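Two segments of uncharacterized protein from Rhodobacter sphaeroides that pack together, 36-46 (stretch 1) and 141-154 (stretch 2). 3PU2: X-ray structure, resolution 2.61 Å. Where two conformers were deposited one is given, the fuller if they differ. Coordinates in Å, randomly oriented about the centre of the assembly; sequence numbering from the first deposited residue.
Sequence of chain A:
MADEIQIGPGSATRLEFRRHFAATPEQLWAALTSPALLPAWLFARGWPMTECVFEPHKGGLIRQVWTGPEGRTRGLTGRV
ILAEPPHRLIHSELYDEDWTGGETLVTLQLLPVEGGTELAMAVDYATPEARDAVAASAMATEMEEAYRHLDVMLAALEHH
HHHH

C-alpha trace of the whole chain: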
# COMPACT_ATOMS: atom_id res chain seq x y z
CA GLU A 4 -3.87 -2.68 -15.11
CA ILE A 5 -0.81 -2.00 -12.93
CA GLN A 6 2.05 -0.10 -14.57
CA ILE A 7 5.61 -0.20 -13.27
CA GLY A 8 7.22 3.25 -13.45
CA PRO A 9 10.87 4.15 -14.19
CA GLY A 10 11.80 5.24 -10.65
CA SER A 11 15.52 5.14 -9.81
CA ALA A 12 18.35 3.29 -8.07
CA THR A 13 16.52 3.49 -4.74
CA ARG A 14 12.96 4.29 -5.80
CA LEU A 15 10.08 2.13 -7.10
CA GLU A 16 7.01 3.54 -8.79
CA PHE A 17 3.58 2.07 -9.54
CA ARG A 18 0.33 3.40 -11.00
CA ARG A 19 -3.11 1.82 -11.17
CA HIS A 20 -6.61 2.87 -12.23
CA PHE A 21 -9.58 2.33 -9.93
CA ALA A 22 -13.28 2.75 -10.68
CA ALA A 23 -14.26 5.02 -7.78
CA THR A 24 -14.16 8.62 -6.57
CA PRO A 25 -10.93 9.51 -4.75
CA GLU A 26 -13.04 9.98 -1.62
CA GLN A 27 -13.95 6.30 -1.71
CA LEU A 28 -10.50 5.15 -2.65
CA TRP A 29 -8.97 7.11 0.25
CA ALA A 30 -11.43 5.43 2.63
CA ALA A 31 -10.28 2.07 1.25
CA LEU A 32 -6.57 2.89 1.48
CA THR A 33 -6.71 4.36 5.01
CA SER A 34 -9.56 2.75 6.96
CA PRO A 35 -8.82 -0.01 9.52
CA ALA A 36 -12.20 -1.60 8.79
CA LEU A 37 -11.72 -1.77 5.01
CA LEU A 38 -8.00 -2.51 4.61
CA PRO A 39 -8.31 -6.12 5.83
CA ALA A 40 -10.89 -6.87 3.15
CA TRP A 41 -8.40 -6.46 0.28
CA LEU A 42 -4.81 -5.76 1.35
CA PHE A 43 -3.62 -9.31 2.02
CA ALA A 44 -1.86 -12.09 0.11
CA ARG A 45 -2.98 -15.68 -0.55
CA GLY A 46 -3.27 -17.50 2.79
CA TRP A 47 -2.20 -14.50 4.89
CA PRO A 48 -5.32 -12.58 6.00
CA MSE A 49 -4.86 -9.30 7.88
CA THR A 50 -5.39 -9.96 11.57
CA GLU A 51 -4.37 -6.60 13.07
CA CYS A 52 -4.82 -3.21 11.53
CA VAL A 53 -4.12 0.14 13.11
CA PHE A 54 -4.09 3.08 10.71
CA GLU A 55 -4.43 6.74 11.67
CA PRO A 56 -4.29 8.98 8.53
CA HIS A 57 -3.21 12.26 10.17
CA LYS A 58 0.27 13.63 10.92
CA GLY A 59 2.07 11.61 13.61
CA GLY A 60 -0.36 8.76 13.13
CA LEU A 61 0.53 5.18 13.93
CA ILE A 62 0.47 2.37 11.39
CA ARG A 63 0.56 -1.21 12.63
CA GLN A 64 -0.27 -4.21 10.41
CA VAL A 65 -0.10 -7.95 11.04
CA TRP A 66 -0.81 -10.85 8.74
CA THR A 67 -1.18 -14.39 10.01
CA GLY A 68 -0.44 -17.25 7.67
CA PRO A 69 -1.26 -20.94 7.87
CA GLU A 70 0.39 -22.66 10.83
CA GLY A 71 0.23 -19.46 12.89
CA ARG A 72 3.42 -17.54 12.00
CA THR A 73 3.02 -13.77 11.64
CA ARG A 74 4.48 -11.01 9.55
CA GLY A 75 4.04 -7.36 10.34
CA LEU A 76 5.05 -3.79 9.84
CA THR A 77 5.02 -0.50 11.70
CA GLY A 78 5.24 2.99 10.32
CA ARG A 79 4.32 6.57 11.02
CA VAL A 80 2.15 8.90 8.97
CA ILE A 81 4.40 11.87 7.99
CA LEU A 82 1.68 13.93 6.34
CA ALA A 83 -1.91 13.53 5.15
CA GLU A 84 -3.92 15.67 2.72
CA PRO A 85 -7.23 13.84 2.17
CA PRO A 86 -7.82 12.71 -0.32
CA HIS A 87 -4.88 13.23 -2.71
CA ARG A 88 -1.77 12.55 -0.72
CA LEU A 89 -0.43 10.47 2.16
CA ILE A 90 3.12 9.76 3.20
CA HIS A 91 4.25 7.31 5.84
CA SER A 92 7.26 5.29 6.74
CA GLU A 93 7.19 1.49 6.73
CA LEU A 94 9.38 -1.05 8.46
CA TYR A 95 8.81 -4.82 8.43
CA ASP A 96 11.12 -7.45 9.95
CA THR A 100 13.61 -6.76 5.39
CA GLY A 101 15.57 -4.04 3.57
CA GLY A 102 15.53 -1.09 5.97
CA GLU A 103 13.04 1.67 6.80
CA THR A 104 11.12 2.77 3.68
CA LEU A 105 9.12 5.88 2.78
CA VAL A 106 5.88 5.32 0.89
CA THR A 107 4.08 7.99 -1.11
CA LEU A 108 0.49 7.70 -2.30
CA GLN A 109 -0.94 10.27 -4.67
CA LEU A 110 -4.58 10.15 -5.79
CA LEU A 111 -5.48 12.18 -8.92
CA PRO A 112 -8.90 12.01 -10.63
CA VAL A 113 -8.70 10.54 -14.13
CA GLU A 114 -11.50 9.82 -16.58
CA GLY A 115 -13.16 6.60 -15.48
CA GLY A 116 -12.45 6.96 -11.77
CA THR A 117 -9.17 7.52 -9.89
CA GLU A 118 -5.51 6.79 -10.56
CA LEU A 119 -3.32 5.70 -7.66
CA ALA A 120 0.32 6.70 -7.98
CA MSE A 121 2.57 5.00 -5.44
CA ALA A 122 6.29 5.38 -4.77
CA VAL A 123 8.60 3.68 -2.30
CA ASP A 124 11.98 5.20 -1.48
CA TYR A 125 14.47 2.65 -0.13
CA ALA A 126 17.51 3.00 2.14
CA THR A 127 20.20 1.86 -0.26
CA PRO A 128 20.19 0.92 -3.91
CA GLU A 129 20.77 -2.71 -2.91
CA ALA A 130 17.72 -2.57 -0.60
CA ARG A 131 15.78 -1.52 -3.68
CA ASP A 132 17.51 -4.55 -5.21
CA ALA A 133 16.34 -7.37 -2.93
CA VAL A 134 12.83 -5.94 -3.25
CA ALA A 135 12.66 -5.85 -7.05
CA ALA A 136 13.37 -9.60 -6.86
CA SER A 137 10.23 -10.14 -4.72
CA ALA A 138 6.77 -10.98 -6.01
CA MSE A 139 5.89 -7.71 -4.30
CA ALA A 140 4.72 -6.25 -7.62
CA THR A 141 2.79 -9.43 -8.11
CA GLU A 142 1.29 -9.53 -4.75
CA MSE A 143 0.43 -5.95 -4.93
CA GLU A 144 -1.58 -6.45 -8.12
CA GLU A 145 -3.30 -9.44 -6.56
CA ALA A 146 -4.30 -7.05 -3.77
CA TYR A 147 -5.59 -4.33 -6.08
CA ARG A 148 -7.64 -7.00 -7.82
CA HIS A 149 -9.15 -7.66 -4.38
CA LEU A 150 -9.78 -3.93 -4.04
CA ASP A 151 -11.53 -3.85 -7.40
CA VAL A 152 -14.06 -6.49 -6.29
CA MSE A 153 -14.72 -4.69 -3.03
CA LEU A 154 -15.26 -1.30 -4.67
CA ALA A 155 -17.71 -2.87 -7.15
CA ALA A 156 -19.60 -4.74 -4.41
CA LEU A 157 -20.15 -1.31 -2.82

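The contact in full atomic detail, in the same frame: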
# COMPACT_ATOMS: atom_id res chain seq x y z
N ALA A 36 -11.11 -0.65 8.99
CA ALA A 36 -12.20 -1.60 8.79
C ALA A 36 -12.30 -2.11 7.35
O ALA A 36 -12.93 -3.14 7.10
CB ALA A 36 -13.52 -0.95 9.21
N LEU A 37 -11.69 -1.40 6.41
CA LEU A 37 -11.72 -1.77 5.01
C LEU A 37 -10.42 -2.39 4.50
O LEU A 37 -10.43 -3.24 3.61
CB LEU A 37 -12.09 -0.55 4.16
CG LEU A 37 -13.58 -0.26 3.91
CD1 LEU A 37 -14.35 -0.26 5.21
CD2 LEU A 37 -13.73 1.09 3.22
N LEU A 38 -9.29 -1.98 5.05
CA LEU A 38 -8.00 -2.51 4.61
C LEU A 38 -7.87 -4.02 4.67
O LEU A 38 -7.25 -4.62 3.80
CB LEU A 38 -6.87 -1.89 5.43
CG LEU A 38 -6.37 -0.51 5.02
CD1 LEU A 38 -5.51 0.01 6.14
CD2 LEU A 38 -5.60 -0.56 3.71
N PRO A 39 -8.41 -4.67 5.72
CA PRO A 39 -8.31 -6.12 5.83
C PRO A 39 -9.04 -6.88 4.72
O PRO A 39 -8.66 -8.00 4.37
CB PRO A 39 -8.93 -6.40 7.20
CG PRO A 39 -8.59 -5.17 7.97
CD PRO A 39 -8.91 -4.09 6.97
N ALA A 40 -10.08 -6.26 4.19
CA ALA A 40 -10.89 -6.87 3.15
C ALA A 40 -10.27 -6.90 1.75
O ALA A 40 -10.92 -7.36 0.80
CB ALA A 40 -12.24 -6.19 3.11
N TRP A 41 -9.04 -6.42 1.59
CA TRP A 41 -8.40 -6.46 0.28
C TRP A 41 -6.88 -6.53 0.32
O TRP A 41 -6.27 -7.25 -0.47
CB TRP A 41 -8.80 -5.27 -0.58
CG TRP A 41 -8.30 -3.95 -0.09
CD1 TRP A 41 -8.90 -3.12 0.82
CD2 TRP A 41 -7.09 -3.30 -0.50
NE1 TRP A 41 -8.14 -1.99 1.00
CE2 TRP A 41 -7.02 -2.07 0.21
CE3 TRP A 41 -6.06 -3.63 -1.38
CZ2 TRP A 41 -5.96 -1.18 0.05
CZ3 TRP A 41 -5.00 -2.73 -1.54
CH2 TRP A 41 -4.96 -1.52 -0.82
N LEU A 42 -6.27 -5.79 1.23
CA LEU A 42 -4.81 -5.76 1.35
C LEU A 42 -4.21 -6.94 2.12
O LEU A 42 -3.81 -6.82 3.27
CB LEU A 42 -4.37 -4.45 2.00
CG LEU A 42 -2.86 -4.30 2.20
CD1 LEU A 42 -2.13 -4.46 0.86
CD2 LEU A 42 -2.60 -2.94 2.81
N PHE A 43 -4.16 -8.08 1.45
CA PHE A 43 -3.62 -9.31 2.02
C PHE A 43 -3.19 -10.21 0.87
O PHE A 43 -3.65 -10.05 -0.26
CB PHE A 43 -4.69 -10.00 2.84
CG PHE A 43 -5.85 -10.48 2.03
CD1 PHE A 43 -5.87 -11.77 1.51
CD2 PHE A 43 -6.92 -9.63 1.76
CE1 PHE A 43 -6.96 -12.22 0.74
CE2 PHE A 43 -8.02 -10.06 0.99
CZ PHE A 43 -8.04 -11.36 0.48
N ALA A 44 -2.30 -11.16 1.15
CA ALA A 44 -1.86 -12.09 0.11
C ALA A 44 -2.55 -13.44 0.35
O ALA A 44 -3.19 -13.64 1.38
CB ALA A 44 -0.36 -12.24 0.12
N ARG A 45 -2.39 -14.35 -0.61
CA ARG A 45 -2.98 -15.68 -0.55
C ARG A 45 -2.56 -16.48 0.70
O ARG A 45 -1.38 -16.84 0.86
CB ARG A 45 -2.60 -16.45 -1.83
CG ARG A 45 -3.55 -17.57 -2.25
CD ARG A 45 -3.18 -18.12 -3.63
NE ARG A 45 -1.81 -18.64 -3.70
CZ ARG A 45 -1.36 -19.69 -3.01
NH1 ARG A 45 -2.18 -20.35 -2.20
NH2 ARG A 45 -0.10 -20.08 -3.14
N GLY A 46 -3.53 -16.75 1.57
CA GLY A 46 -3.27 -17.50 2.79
C GLY A 46 -2.69 -16.70 3.95
O GLY A 46 -2.23 -17.27 4.93
N THR A 141 3.75 -8.42 -7.80
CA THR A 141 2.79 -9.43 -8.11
C THR A 141 1.74 -9.49 -7.06
O THR A 141 0.57 -9.61 -7.32
CB THR A 141 3.47 -10.75 -8.13
OG1 THR A 141 3.70 -11.13 -9.48
CG2 THR A 141 2.62 -11.78 -7.49
N GLU A 142 2.18 -9.42 -5.84
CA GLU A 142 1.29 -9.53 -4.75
C GLU A 142 0.52 -8.28 -4.61
O GLU A 142 -0.54 -8.27 -4.05
CB GLU A 142 2.10 -9.74 -3.52
CG GLU A 142 2.61 -11.07 -3.44
CD GLU A 142 3.19 -11.31 -2.13
OE1 GLU A 142 2.73 -10.67 -1.19
OE2 GLU A 142 4.12 -12.11 -2.00
N MSE A 143 1.07 -7.20 -5.11
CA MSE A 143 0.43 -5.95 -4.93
C MSE A 143 -0.59 -5.70 -6.01
O MSE A 143 -1.47 -4.90 -5.82
CB MSE A 143 1.48 -4.86 -4.83
CG MSE A 143 0.95 -3.50 -4.42
SE MSE A 143 0.85 -3.21 -2.66
CE MSE A 143 -0.88 -3.01 -2.48
N GLU A 144 -0.52 -6.43 -7.11
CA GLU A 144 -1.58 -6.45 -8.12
C GLU A 144 -2.69 -7.39 -7.67
O GLU A 144 -3.87 -7.13 -7.88
CB GLU A 144 -1.03 -6.87 -9.48
CG GLU A 144 -2.09 -6.96 -10.61
CD GLU A 144 -3.03 -5.75 -10.68
OE1 GLU A 144 -2.58 -4.60 -10.49
OE2 GLU A 144 -4.24 -5.94 -10.96
N GLU A 145 -2.30 -8.50 -7.04
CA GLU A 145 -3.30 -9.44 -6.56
C GLU A 145 -4.17 -8.70 -5.53
O GLU A 145 -5.38 -8.94 -5.44
CB GLU A 145 -2.61 -10.65 -5.91
CG GLU A 145 -3.56 -11.66 -5.25
CD GLU A 145 -2.82 -12.85 -4.64
OE1 GLU A 145 -1.90 -12.64 -3.81
OE2 GLU A 145 -3.15 -14.01 -4.99
N ALA A 146 -3.56 -7.80 -4.77
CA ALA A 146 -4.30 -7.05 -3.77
C ALA A 146 -5.23 -6.05 -4.43
O ALA A 146 -6.40 -5.95 -4.05
CB ALA A 146 -3.35 -6.34 -2.82
N TYR A 147 -4.74 -5.30 -5.41
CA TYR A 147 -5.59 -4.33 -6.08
C TYR A 147 -6.78 -5.02 -6.72
O TYR A 147 -7.90 -4.49 -6.73
CB TYR A 147 -4.80 -3.54 -7.12
CG TYR A 147 -3.78 -2.63 -6.50
CD1 TYR A 147 -4.01 -2.04 -5.25
CD2 TYR A 147 -2.57 -2.35 -7.14
CE1 TYR A 147 -3.07 -1.21 -4.67
CE2 TYR A 147 -1.62 -1.51 -6.56
CZ TYR A 147 -1.88 -0.95 -5.33
OH TYR A 147 -0.96 -0.13 -4.76
N ARG A 148 -6.56 -6.23 -7.23
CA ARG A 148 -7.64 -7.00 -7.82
C ARG A 148 -8.69 -7.18 -6.72
O ARG A 148 -9.88 -7.02 -6.95
CB ARG A 148 -7.12 -8.36 -8.30
CG ARG A 148 -8.01 -9.02 -9.34
CD ARG A 148 -7.30 -10.18 -10.03
NE ARG A 148 -6.18 -9.75 -10.86
CZ ARG A 148 -4.90 -9.80 -10.51
NH1 ARG A 148 -4.56 -10.28 -9.32
NH2 ARG A 148 -3.96 -9.39 -11.35
N HIS A 149 -8.24 -7.51 -5.52
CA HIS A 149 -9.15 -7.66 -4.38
C HIS A 149 -9.93 -6.37 -4.17
O HIS A 149 -11.14 -6.39 -3.94
CB HIS A 149 -8.36 -7.94 -3.11
CG HIS A 149 -7.69 -9.27 -3.09
ND1 HIS A 149 -6.58 -9.52 -2.32
CD2 HIS A 149 -7.99 -10.43 -3.72
CE1 HIS A 149 -6.22 -10.78 -2.47
NE2 HIS A 149 -7.06 -11.35 -3.31
N LEU A 150 -9.20 -5.25 -4.24
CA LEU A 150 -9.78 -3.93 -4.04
C LEU A 150 -10.83 -3.62 -5.10
O LEU A 150 -11.86 -3.00 -4.80
CB LEU A 150 -8.68 -2.87 -4.06
CG LEU A 150 -9.09 -1.42 -3.78
CD1 LEU A 150 -10.03 -1.36 -2.57
CD2 LEU A 150 -7.85 -0.56 -3.56
N ASP A 151 -10.57 -4.07 -6.33
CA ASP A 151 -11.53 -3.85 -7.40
C ASP A 151 -12.88 -4.47 -7.04
O ASP A 151 -13.91 -3.81 -7.10
CB ASP A 151 -11.03 -4.47 -8.72
CG ASP A 151 -10.12 -3.54 -9.50
OD1 ASP A 151 -10.30 -2.30 -9.42
OD2 ASP A 151 -9.23 -4.05 -10.22
N VAL A 152 -12.85 -5.75 -6.66
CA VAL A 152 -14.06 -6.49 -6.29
C VAL A 152 -14.83 -5.87 -5.14
O VAL A 152 -16.06 -5.92 -5.10
CB VAL A 152 -13.72 -7.96 -5.91
CG1 VAL A 152 -14.98 -8.75 -5.64
CG2 VAL A 152 -12.94 -8.62 -7.03
N MSE A 153 -14.10 -5.30 -4.19
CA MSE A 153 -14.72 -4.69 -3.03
C MSE A 153 -15.39 -3.38 -3.43
O MSE A 153 -16.53 -3.11 -3.03
CB MSE A 153 -13.68 -4.45 -1.95
CG MSE A 153 -14.27 -4.06 -0.61
SE MSE A 153 -12.96 -3.14 0.45
CE MSE A 153 -13.16 -1.40 -0.34
N LEU A 154 -14.69 -2.57 -4.22
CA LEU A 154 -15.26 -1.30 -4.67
C LEU A 154 -16.58 -1.56 -5.40
O LEU A 154 -17.61 -0.97 -5.08
CB LEU A 154 -14.27 -0.56 -5.58
CG LEU A 154 -13.12 0.07 -4.79
CD1 LEU A 154 -12.13 0.72 -5.72
CD2 LEU A 154 -13.69 1.09 -3.80

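Stretch 2 is a continuous helix, while stretch 1 has no regular helix or strand and lies against one side of it; together they bury 626 Å². The two backbones come nearest at Trp41 and His149, whose CA atoms are 4.9 Å apart, and half of the residue contacts involve one or the other of this pair.

A single hydrogen bond crosses the interface. His149 ND1 donates to Trp41 O at 2.9 Å, with an N-H...O angle of 148°, and the carbonyl oxygen lies near the plane of the imidazole, where a ring N-H can point at it. The same oxygen accepts the backbone N-H of Phe43, with Phe43 N to Trp41 O at 3.0 Å, so it ties a local turn to the helix.

The imidazole offers a face to Phe43. The two rings form an offset stack, with centroids 4.3 Å apart and planes only 9° from parallel; Phe43 CZ and His149 CE1 approach to 3.5 Å. Histidine suits the site because its flat ring can be polar at the edge and still stack through its face.

The apolar contact centres on Trp41, which is buried and loses 130 Å² to the helix, more than any other residue here. Its chi1 is 68° (p). Leu150 CD1 sits over one face, 3.9 Å from the centroid of the five-membered ring and 5° off the ring normal, an almost ideal CH-pi contact. At the edge, Trp41 CE3 is 3.6 Å from Ala146 O, and Ala146 CB, which points toward stretch 1, lies 4.1 Å from the same CE3. A broad, flat ring suits a place where it meets residues spread along the helix, from Met143 to Met153. The polar NE1 is hydrogen-bonded elsewhere in the structure.

Two selenomethionines extend this packing with long, flexible side chains. Met153 points toward stretch 1 and places SE 4.1 Å from both Trp41 CD1 and Ala40 CB. Met143 begins pointing away, but its side chain bends back so that CE lies 3.8 Å from Leu42 CD1; the CA-to-CB bond of Leu42 also points away, although its end comes nearer.

Beyond Phe43 the contact becomes more polar but less specific. Glu142 OE1 lies 3.7 Å from Ala44 CB, and Glu145 OE1 is 3.7 Å from Arg45 N. These are packing contacts made by carboxylate oxygens of partly exposed residues.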